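Local coordinates for nuclear hormone receptor FTZ-F1 (Drosophila melanogaster, PDB 2XHS), which probably regulates transcription as a nuclear receptor of the NR5A group, its ligand-binding domain forming a complex with a Fushi tarazu peptide, at residues A[49-54]-A[115-120]. Sequence-based numbering, arbitrary orientation.
Sequences ELMCKV and QVFNLM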
# COMPACT_ATOMS: atom_id res chain seq x y z
N GLU A 49 7.98 -12.33 -13.41
CA GLU A 49 9.13 -11.63 -12.91
C GLU A 49 8.92 -10.15 -12.93
O GLU A 49 9.42 -9.47 -12.07
CB GLU A 49 10.33 -11.90 -13.79
CG GLU A 49 10.91 -13.24 -13.68
CD GLU A 49 12.35 -13.23 -13.95
OE1 GLU A 49 12.81 -12.28 -14.57
OE2 GLU A 49 13.04 -14.16 -13.57
N LEU A 50 8.24 -9.66 -13.94
CA LEU A 50 7.99 -8.25 -14.11
C LEU A 50 7.13 -7.72 -13.01
O LEU A 50 7.37 -6.68 -12.48
CB LEU A 50 7.28 -8.05 -15.42
CG LEU A 50 7.70 -6.91 -16.34
CD1 LEU A 50 6.63 -6.65 -17.31
CD2 LEU A 50 7.98 -5.68 -15.58
N MSE A 51 6.13 -8.47 -12.64
CA MSE A 51 5.24 -8.04 -11.63
C MSE A 51 6.03 -7.84 -10.39
O MSE A 51 5.79 -6.93 -9.67
CB MSE A 51 4.20 -9.10 -11.39
CG MSE A 51 3.14 -8.69 -10.46
SE MSE A 51 2.28 -10.13 -9.81
CE MSE A 51 3.52 -10.64 -8.52
N CYS A 52 6.97 -8.72 -10.15
CA CYS A 52 7.85 -8.65 -9.01
C CYS A 52 8.72 -7.45 -9.06
O CYS A 52 9.09 -6.92 -8.04
CB CYS A 52 8.68 -9.89 -8.89
SG CYS A 52 7.86 -11.25 -8.21
N LYS A 53 9.11 -7.06 -10.25
CA LYS A 53 9.93 -5.90 -10.42
C LYS A 53 9.20 -4.67 -10.00
O LYS A 53 9.75 -3.78 -9.43
CB LYS A 53 10.37 -5.79 -11.85
CG LYS A 53 11.78 -6.17 -12.03
CD LYS A 53 12.26 -5.96 -13.40
CE LYS A 53 12.32 -7.24 -14.15
NZ LYS A 53 13.21 -7.11 -15.30
N VAL A 54 7.93 -4.63 -10.35
CA VAL A 54 7.09 -3.53 -10.02
C VAL A 54 6.92 -3.46 -8.54
O VAL A 54 7.06 -2.43 -7.96
CB VAL A 54 5.73 -3.72 -10.62
CG1 VAL A 54 4.83 -2.65 -10.22
CG2 VAL A 54 5.84 -3.73 -12.07
N GLN A 115 2.51 -7.95 -25.74
CA GLN A 115 2.36 -8.74 -24.56
C GLN A 115 1.44 -7.97 -23.65
O GLN A 115 1.34 -6.77 -23.75
CB GLN A 115 3.73 -8.94 -23.94
CG GLN A 115 4.09 -10.38 -23.68
CD GLN A 115 5.51 -10.53 -23.28
OE1 GLN A 115 6.37 -9.84 -23.78
NE2 GLN A 115 5.77 -11.43 -22.39
N VAL A 116 0.76 -8.65 -22.76
CA VAL A 116 -0.20 -7.98 -21.92
C VAL A 116 0.14 -8.15 -20.45
O VAL A 116 0.33 -9.23 -20.00
CB VAL A 116 -1.60 -8.54 -22.20
CG1 VAL A 116 -2.60 -8.03 -21.22
CG2 VAL A 116 -2.01 -8.18 -23.57
N PHE A 117 0.16 -7.05 -19.71
CA PHE A 117 0.46 -7.12 -18.30
C PHE A 117 -0.78 -6.99 -17.47
O PHE A 117 -1.51 -6.06 -17.62
CB PHE A 117 1.43 -6.03 -17.89
CG PHE A 117 1.90 -6.14 -16.49
CD1 PHE A 117 2.83 -7.09 -16.14
CD2 PHE A 117 1.42 -5.33 -15.51
CE1 PHE A 117 3.24 -7.19 -14.88
CE2 PHE A 117 1.84 -5.45 -14.27
CZ PHE A 117 2.75 -6.37 -13.95
N ASN A 118 -0.99 -7.92 -16.55
CA ASN A 118 -2.13 -7.87 -15.70
C ASN A 118 -1.82 -7.01 -14.54
O ASN A 118 -1.19 -7.42 -13.63
CB ASN A 118 -2.40 -9.26 -15.19
CG ASN A 118 -3.66 -9.36 -14.44
OD1 ASN A 118 -4.65 -8.81 -14.82
ND2 ASN A 118 -3.64 -10.06 -13.35
N LEU A 119 -2.27 -5.78 -14.62
CA LEU A 119 -2.08 -4.77 -13.61
C LEU A 119 -2.78 -5.16 -12.35
O LEU A 119 -2.35 -4.88 -11.28
CB LEU A 119 -2.62 -3.45 -14.10
CG LEU A 119 -1.83 -2.77 -15.19
CD1 LEU A 119 -2.68 -1.81 -15.89
CD2 LEU A 119 -0.72 -2.06 -14.55
N MSE A 120 -3.88 -5.83 -12.53
CA MSE A 120 -4.76 -6.28 -11.50
C MSE A 120 -4.04 -7.23 -10.58
O MSE A 120 -4.34 -7.31 -9.43
CB MSE A 120 -5.94 -6.94 -12.16
CG MSE A 120 -7.03 -7.43 -11.27
SE MSE A 120 -7.80 -6.12 -10.23
CE MSE A 120 -8.98 -7.23 -9.32
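Phe117 packs against Leu50, Met51 and Val54, and this one aromatic ring supplies nearly all of the strand's share of the contact between the two segments, an example of how one large apolar residue can carry most of the packing between a strand and a helix. With CG anti to the backbone N (chi1 -173°), the ring reaches from the strand to the helix and meets it with its far end. There CZ lies 3.8 Å from Met51 CA, which sits at the ring edge, close to the ring plane, while CE1 is 3.9 Å from Met51 N. The aromatic edge thus abuts the helix backbone itself.

The remaining contacts are between apolar side chains. Met51 adds its CB, 4.0 Å from Phe117 CZ; the rest of this selenomethionine leads away to Ser121 and Leu122. Leu50 comes in obliquely, its CD1 4.0 Å from Phe117 CD1, and also touches Leu34 and Leu35 of helix 24-39. Val54, one helical turn on from Leu50, makes a looser approach, also oblique to the ring, CG2 to Phe117 CZ at 4.5 Å.

In the largely helical nuclear receptor ligand-binding domain, strands 108-110 and 116-118 form the small antiparallel sheet that accompanies the helices, and here its second strand lies against helix 47-67. The two axes approach to 9.7 Å at an angle of 55°, a separation bridged by the Phe117 side chain.

Backbone hydrogen bonding keeps to each side: Val54 N bonds to Leu50 O within the helix, whereas Phe117 pairs with Thr109 of the neighbouring strand.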